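Kallikrein-10 (Homo sapiens, PDB 5LPE) is a secreted, zymogen-like serine protease of the kallikrein subfamily that is inhibited by zinc and has a tumour-suppressor role in breast and prostate cancer. Local coordinates at residues A[74-79]-A[92-97]; A[200-205]-A[216-221]. One frame throughout, in Å; residues are numbered along the deposited sequence.

Interaction 1: residues A[74-79]-A[92-97]; sequences VVHPKY and DEHDLM. With ZN (zinc ion), chain F.
Where strand 66-75 ends, the two segments sit close. His76 N donates to Leu96 O over 3.0 Å in a nearly straight bond (164° at the hydrogen), and one step back Val75 and Met97 form an antiparallel non-hydrogen-bonded pair in which Val75 CG2 meets Met97 CG at 3.7 Å. Leu96 is buried, its side chain against Trp226 of helix 224-230. Beyond this the 74-79 segment leaves the N-terminal barrel of the chymotrypsin fold through a type I turn from His76 to Tyr79, and the contact moves out toward solvent, with Lys78 and Tyr79 exposed. Lys78 CD lies over one face of the His94 ring, 4.2 Å from its centroid. An alanine at His94, lacking the ring that Lys78 CD covers and the ND1 that is hydrogen-bonded to Tyr223 OH, would probably leave the turn less firmly held against this loop. With CG anti to the backbone N (chi1 -178°), the Tyr79 ring runs alongside Asp92. Asp92 CB lies in the ring plane, 3.5 Å from Tyr79 CE1, and the hydroxyl makes a weak bond to Asp92 OD1. Asp92 OD2 binds zinc at 1.9 Å, with His44 and Asp95 OD2, itself hydrogen-bonded to Ser202 OG, as further ligands.

Interaction 2: residues A[200-205]-A[216-221]; sequences ILSWGV and VYTQIC. With SO4 (sulfate ion), chain C.
A classic beta bulge interrupts the pairing: Ser202 and Trp203 both face Val216, whose carbonyl oxygen is gripped by two N-H groups, Ser202 N at 2.7 Å and Trp203 N at 3.2 Å from Val216 O. Both donors lie in the carbonyl plane. The bulge sits in the hairpin of strands 196-203 and 215-219, part of the C-terminal barrel of the chymotrypsin fold. Beyond it, Val216 N returns a bond to Trp203 O, nearly along the C=O axis, and before it Thr218 N donates to Ile200 O from above the carbonyl plane.

The side chains divide between the two faces of the sheet. On one, Leu201 and Tyr217 pair, with Leu201 CD1 over the phenol ring, 3.9 Å from its centroid. On the other, Trp203 and Val216 lie side by side and point the same way. The indole takes the crowded position between backbone N and carbonyl carbon (chi1 48°), which lays its face along the valine: Val216 CG2 sits 3.5 Å from the centroid of the six-membered ring of Trp203, almost on its normal, and Val216 CG1 lies beside NE1 over the same plane. Tyr163 meets the indole edge-to-face.

In trypsin-like relatives the Ser-Trp-Gly run lines the substrate cleft and pairs with the backbone of bound peptides. Here a sulfate, probably from the crystallisation liquor, lies by the backbone N-H of Gly204 just after the strand, its O4 near the plane of the Trp203 ring at the edge and accepting a hydrogen bond from Gly204 N at 2.5 Å.

Interaction 1 comes first along the chain and closes before interaction 2 opens; their centres are about 12 Å apart. The first joins the end of strand 66-75 to the loop leading into strand 97-101, at the rim of the N-terminal barrel, and the second lies in a hairpin of the C-terminal barrel, so together they border the cleft between the two halves. They touch directly: Asp95 OD2, a zinc ligand, lies 2.6 Å from Ser202 OG in a probable hydrogen bond, and Leu96 CD1 packs on Thr218 CG2. By similarity Asp95 belongs to the charge relay with His44 and Ser187. With His44 ND1 and Asp95 both bound to zinc, the ion probably disrupts the relay, consistent with inhibition.

Interaction 1: residues A[74-79]-A[92-97]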
loop_
_atom_site.group_PDB
_atom_site.type_symbol
_atom_site.label_atom_id
_atom_site.label_comp_id
_atom_site.label_asym_id
_atom_site.label_seq_id
_atom_site.Cartn_x
_atom_site.Cartn_y
_atom_site.Cartn_z
ATOM N N VAL A 74 7.678 -5.475 12.117
ATOM C CA VAL A 74 6.647 -5.658 13.124
ATOM C C VAL A 74 5.347 -5.964 12.391
ATOM O O VAL A 74 4.754 -5.103 11.728
ATOM C CB VAL A 74 6.528 -4.436 14.041
ATOM C CG1 VAL A 74 5.456 -4.657 15.089
ATOM C CG2 VAL A 74 7.868 -4.178 14.709
ATOM N N VAL A 75 4.928 -7.198 12.487
ATOM C CA VAL A 75 3.658 -7.611 11.926
ATOM C C VAL A 75 2.581 -7.273 12.936
ATOM O O VAL A 75 2.816 -7.345 14.148
ATOM C CB VAL A 75 3.702 -9.109 11.590
ATOM C CG1 VAL A 75 2.316 -9.629 11.293
ATOM C CG2 VAL A 75 4.639 -9.348 10.421
ATOM N N HIS A 76 1.421 -6.844 12.456
ATOM C CA HIS A 76 0.342 -6.521 13.378
ATOM C C HIS A 76 0.059 -7.723 14.276
ATOM O O HIS A 76 0.065 -8.865 13.798
ATOM C CB HIS A 76 -0.931 -6.115 12.634
ATOM C CG HIS A 76 -1.935 -5.437 13.510
ATOM N ND1 HIS A 76 -2.983 -6.108 14.102
ATOM C CD2 HIS A 76 -2.028 -4.154 13.927
ATOM C CE1 HIS A 76 -3.684 -5.264 14.837
ATOM N NE2 HIS A 76 -3.126 -4.070 14.749
ATOM N N PRO A 77 -0.148 -7.508 15.579
ATOM C CA PRO A 77 -0.356 -8.650 16.487
ATOM C C PRO A 77 -1.567 -9.499 16.134
ATOM O O PRO A 77 -1.525 -10.724 16.292
ATOM C CB PRO A 77 -0.504 -7.971 17.856
ATOM C CG PRO A 77 -0.860 -6.535 17.549
ATOM C CD PRO A 77 -0.111 -6.226 16.305
ATOM N N LYS A 78 -2.619 -8.898 15.608
ATOM C CA LYS A 78 -3.836 -9.612 15.252
ATOM C C LYS A 78 -3.757 -10.267 13.876
ATOM O O LYS A 78 -4.763 -10.806 13.405
ATOM C CB LYS A 78 -5.036 -8.665 15.314
ATOM C CG LYS A 78 -5.321 -8.105 16.698
ATOM C CD LYS A 78 -6.376 -6.993 16.657
ATOM C CE LYS A 78 -6.639 -6.440 18.049
ATOM N NZ LYS A 78 -5.387 -5.919 18.650
ATOM N N TYR A 79 -2.611 -10.218 13.208
ATOM C CA TYR A 79 -2.473 -10.872 11.917
ATOM C C TYR A 79 -2.661 -12.386 12.011
ATOM O O TYR A 79 -3.371 -12.989 11.202
ATOM C CB TYR A 79 -1.116 -10.565 11.318
ATOM C CG TYR A 79 -0.932 -11.168 9.958
ATOM C CD1 TYR A 79 -1.867 -10.958 8.948
ATOM C CD2 TYR A 79 0.189 -11.928 9.668
ATOM C CE1 TYR A 79 -1.693 -11.500 7.694
ATOM C CE2 TYR A 79 0.376 -12.466 8.417
ATOM C CZ TYR A 79 -0.568 -12.248 7.431
ATOM O OH TYR A 79 -0.377 -12.797 6.185
ATOM N N ASP A 92 -5.838 -13.129 4.197
ATOM C CA ASP A 92 -5.089 -12.569 5.314
ATOM C C ASP A 92 -5.905 -11.477 5.970
ATOM O O ASP A 92 -6.374 -10.547 5.306
ATOM C CB ASP A 92 -3.752 -11.970 4.883
ATOM C CG ASP A 92 -3.189 -12.597 3.659
ATOM O OD1 ASP A 92 -2.521 -13.642 3.786
ATOM O OD2 ASP A 92 -3.380 -12.004 2.579
ATOM N N GLU A 93 -6.039 -11.552 7.277
ATOM C CA GLU A 93 -6.817 -10.557 7.984
ATOM C C GLU A 93 -5.912 -9.801 8.951
ATOM O O GLU A 93 -5.067 -10.407 9.627
ATOM C CB GLU A 93 -8.022 -11.223 8.658
ATOM C CG GLU A 93 -8.938 -12.061 7.687
ATOM C CD GLU A 93 -9.182 -11.462 6.257
ATOM O OE1 GLU A 93 -9.490 -12.259 5.329
ATOM O OE2 GLU A 93 -9.106 -10.222 6.044
ATOM N N HIS A 94 -6.076 -8.468 8.977
ATOM C CA HIS A 94 -5.152 -7.539 9.637
ATOM C C HIS A 94 -3.753 -7.598 9.025
ATOM O O HIS A 94 -2.753 -7.534 9.745
ATOM C CB HIS A 94 -5.044 -7.788 11.150
ATOM C CG HIS A 94 -6.290 -7.503 11.932
ATOM N ND1 HIS A 94 -6.902 -6.268 11.944
ATOM C CD2 HIS A 94 -7.014 -8.291 12.765
ATOM C CE1 HIS A 94 -7.960 -6.311 12.737
ATOM N NE2 HIS A 94 -8.050 -7.530 13.244
ATOM N N ASP A 95 -3.638 -7.688 7.694
ATOM C CA ASP A 95 -2.288 -7.868 7.166
ATOM C C ASP A 95 -1.699 -6.482 6.961
ATOM O O ASP A 95 -1.938 -5.818 5.953
ATOM C CB ASP A 95 -2.234 -8.726 5.901
ATOM C CG ASP A 95 -3.151 -8.255 4.807
ATOM O OD1 ASP A 95 -4.058 -7.440 5.092
ATOM O OD2 ASP A 95 -2.969 -8.734 3.658
ATOM N N LEU A 96 -0.839 -6.125 7.905
ATOM C CA LEU A 96 -0.108 -4.879 8.011
ATOM C C LEU A 96 1.228 -5.245 8.622
ATOM O O LEU A 96 1.287 -6.059 9.543
ATOM C CB LEU A 96 -0.826 -3.873 8.908
ATOM C CG LEU A 96 -1.305 -2.597 8.239
ATOM C CD1 LEU A 96 -2.103 -2.950 7.016
ATOM C CD2 LEU A 96 -2.119 -1.802 9.235
ATOM N N MET A 97 2.292 -4.663 8.107
ATOM C CA MET A 97 3.612 -4.948 8.642
ATOM C C MET A 97 4.405 -3.655 8.551
ATOM O O MET A 97 4.350 -2.957 7.529
ATOM C CB MET A 97 4.273 -6.087 7.857
ATOM C CG MET A 97 5.638 -6.482 8.313
ATOM S SD MET A 97 6.372 -7.809 7.308
ATOM C CE MET A 97 6.245 -7.153 5.656
HETATM ZN ZN ZN F . -2.450 -10.395 2.555
#

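Interaction 2: residues A[200-205]-A[216-221]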
loop_
_atom_site.group_PDB
_atom_site.type_symbol
_atom_site.label_atom_id
_atom_site.label_comp_id
_atom_site.label_asym_id
_atom_site.label_seq_id
_atom_site.Cartn_x
_atom_site.Cartn_y
_atom_site.Cartn_z
ATOM N N ILE A 200 -3.641 -0.062 2.513
ATOM C CA ILE A 200 -2.603 -0.927 1.960
ATOM C C ILE A 200 -3.271 -2.139 1.318
ATOM O O ILE A 200 -4.118 -2.786 1.937
ATOM C CB ILE A 200 -1.593 -1.361 3.038
ATOM C CG1 ILE A 200 -0.860 -0.132 3.588
ATOM C CG2 ILE A 200 -0.621 -2.389 2.462
ATOM C CD1 ILE A 200 0.171 0.408 2.669
ATOM N N LEU A 201 -2.893 -2.433 0.076
ATOM C CA LEU A 201 -3.539 -3.482 -0.705
ATOM C C LEU A 201 -3.360 -4.846 -0.057
ATOM O O LEU A 201 -2.233 -5.291 0.171
ATOM C CB LEU A 201 -2.962 -3.488 -2.116
ATOM C CG LEU A 201 -3.501 -4.504 -3.100
ATOM C CD1 LEU A 201 -5.005 -4.390 -3.239
ATOM C CD2 LEU A 201 -2.807 -4.249 -4.403
ATOM N N SER A 202 -4.478 -5.513 0.222
ATOM C CA SER A 202 -4.456 -6.822 0.865
ATOM C C SER A 202 -4.663 -7.937 -0.156
ATOM O O SER A 202 -3.762 -8.756 -0.346
ATOM C CB SER A 202 -5.495 -6.906 1.995
ATOM O OG SER A 202 -5.303 -8.052 2.815
ATOM N N TRP A 203 -5.835 -7.993 -0.798
ATOM C CA TRP A 203 -6.119 -8.960 -1.857
ATOM C C TRP A 203 -7.157 -8.356 -2.796
ATOM O O TRP A 203 -7.539 -7.197 -2.654
ATOM C CB TRP A 203 -6.598 -10.301 -1.290
ATOM C CG TRP A 203 -7.671 -10.138 -0.258
ATOM C CD1 TRP A 203 -7.507 -9.828 1.075
ATOM C CD2 TRP A 203 -9.077 -10.265 -0.463
ATOM N NE1 TRP A 203 -8.728 -9.763 1.699
ATOM C CE2 TRP A 203 -9.706 -10.023 0.778
ATOM C CE3 TRP A 203 -9.865 -10.558 -1.577
ATOM C CZ2 TRP A 203 -11.065 -10.063 0.928
ATOM C CZ3 TRP A 203 -11.213 -10.596 -1.424
ATOM C CH2 TRP A 203 -11.808 -10.354 -0.178
ATOM N N GLY A 204 -7.613 -9.147 -3.763
ATOM C CA GLY A 204 -8.617 -8.697 -4.704
ATOM C C GLY A 204 -8.084 -8.152 -6.009
ATOM O O GLY A 204 -8.825 -7.458 -6.716
ATOM N N VAL A 205 -6.816 -8.403 -6.333
ATOM C CA VAL A 205 -6.284 -7.961 -7.616
ATOM C C VAL A 205 -6.689 -8.916 -8.732
ATOM O O VAL A 205 -7.210 -8.499 -9.770
ATOM C CB VAL A 205 -4.759 -7.815 -7.534
ATOM C CG1 VAL A 205 -4.243 -7.092 -8.760
ATOM C CG2 VAL A 205 -4.371 -7.091 -6.271
ATOM N N VAL A 216 -9.187 -5.090 -2.288
ATOM C CA VAL A 216 -9.451 -5.073 -0.861
ATOM C C VAL A 216 -8.211 -4.507 -0.191
ATOM O O VAL A 216 -7.135 -5.118 -0.236
ATOM C CB VAL A 216 -9.806 -6.463 -0.318
ATOM C CG1 VAL A 216 -9.907 -6.432 1.211
ATOM C CG2 VAL A 216 -11.105 -6.936 -0.919
ATOM N N TYR A 217 -8.361 -3.333 0.419
ATOM C CA TYR A 217 -7.283 -2.624 1.082
ATOM C C TYR A 217 -7.512 -2.631 2.585
ATOM O O TYR A 217 -8.656 -2.625 3.059
ATOM C CB TYR A 217 -7.190 -1.186 0.594
ATOM C CG TYR A 217 -6.700 -1.038 -0.821
ATOM C CD1 TYR A 217 -7.552 -1.241 -1.904
ATOM C CD2 TYR A 217 -5.390 -0.643 -1.078
ATOM C CE1 TYR A 217 -7.099 -1.090 -3.204
ATOM C CE2 TYR A 217 -4.920 -0.481 -2.381
ATOM C CZ TYR A 217 -5.779 -0.707 -3.445
ATOM O OH TYR A 217 -5.315 -0.558 -4.750
ATOM N N THR A 218 -6.418 -2.652 3.338
ATOM C CA THR A 218 -6.533 -2.476 4.774
ATOM C C THR A 218 -6.868 -1.017 5.061
ATOM O O THR A 218 -6.253 -0.112 4.500
ATOM C CB THR A 218 -5.240 -2.888 5.475
ATOM O OG1 THR A 218 -4.898 -4.226 5.096
ATOM C CG2 THR A 218 -5.425 -2.831 7.000
ATOM N N GLN A 219 -7.856 -0.773 5.918
ATOM C CA GLN A 219 -8.263 0.598 6.190
ATOM C C GLN A 219 -7.324 1.162 7.251
ATOM O O GLN A 219 -7.375 0.758 8.413
ATOM C CB GLN A 219 -9.714 0.610 6.651
ATOM C CG GLN A 219 -10.370 1.949 6.736
ATOM C CD GLN A 219 -11.811 1.814 7.149
ATOM O OE1 GLN A 219 -12.212 0.793 7.702
ATOM N NE2 GLN A 219 -12.596 2.842 6.885
ATOM N N ILE A 220 -6.499 2.137 6.864
ATOM C CA ILE A 220 -5.345 2.523 7.679
ATOM C C ILE A 220 -5.745 3.455 8.830
ATOM O O ILE A 220 -5.057 3.499 9.854
ATOM C CB ILE A 220 -4.258 3.139 6.769
ATOM C CG1 ILE A 220 -3.845 2.144 5.673
ATOM C CG2 ILE A 220 -3.007 3.508 7.533
ATOM C CD1 ILE A 220 -3.245 0.816 6.168
ATOM N N CYS A 221 -6.850 4.202 8.691
ATOM C CA CYS A 221 -7.393 5.071 9.736
ATOM C C CYS A 221 -7.928 4.304 10.932
ATOM O O CYS A 221 -8.318 4.941 11.917
ATOM C CB CYS A 221 -8.535 5.927 9.195
ATOM S SG CYS A 221 -10.016 4.947 8.786
HETATM S S SO4 C . -6.026 -11.944 -5.098
HETATM O O1 SO4 C . -6.113 -12.933 -6.090
HETATM O O2 SO4 C . -5.731 -12.698 -3.926
HETATM O O3 SO4 C . -4.954 -10.996 -5.294
HETATM O O4 SO4 C . -7.285 -11.297 -4.916
#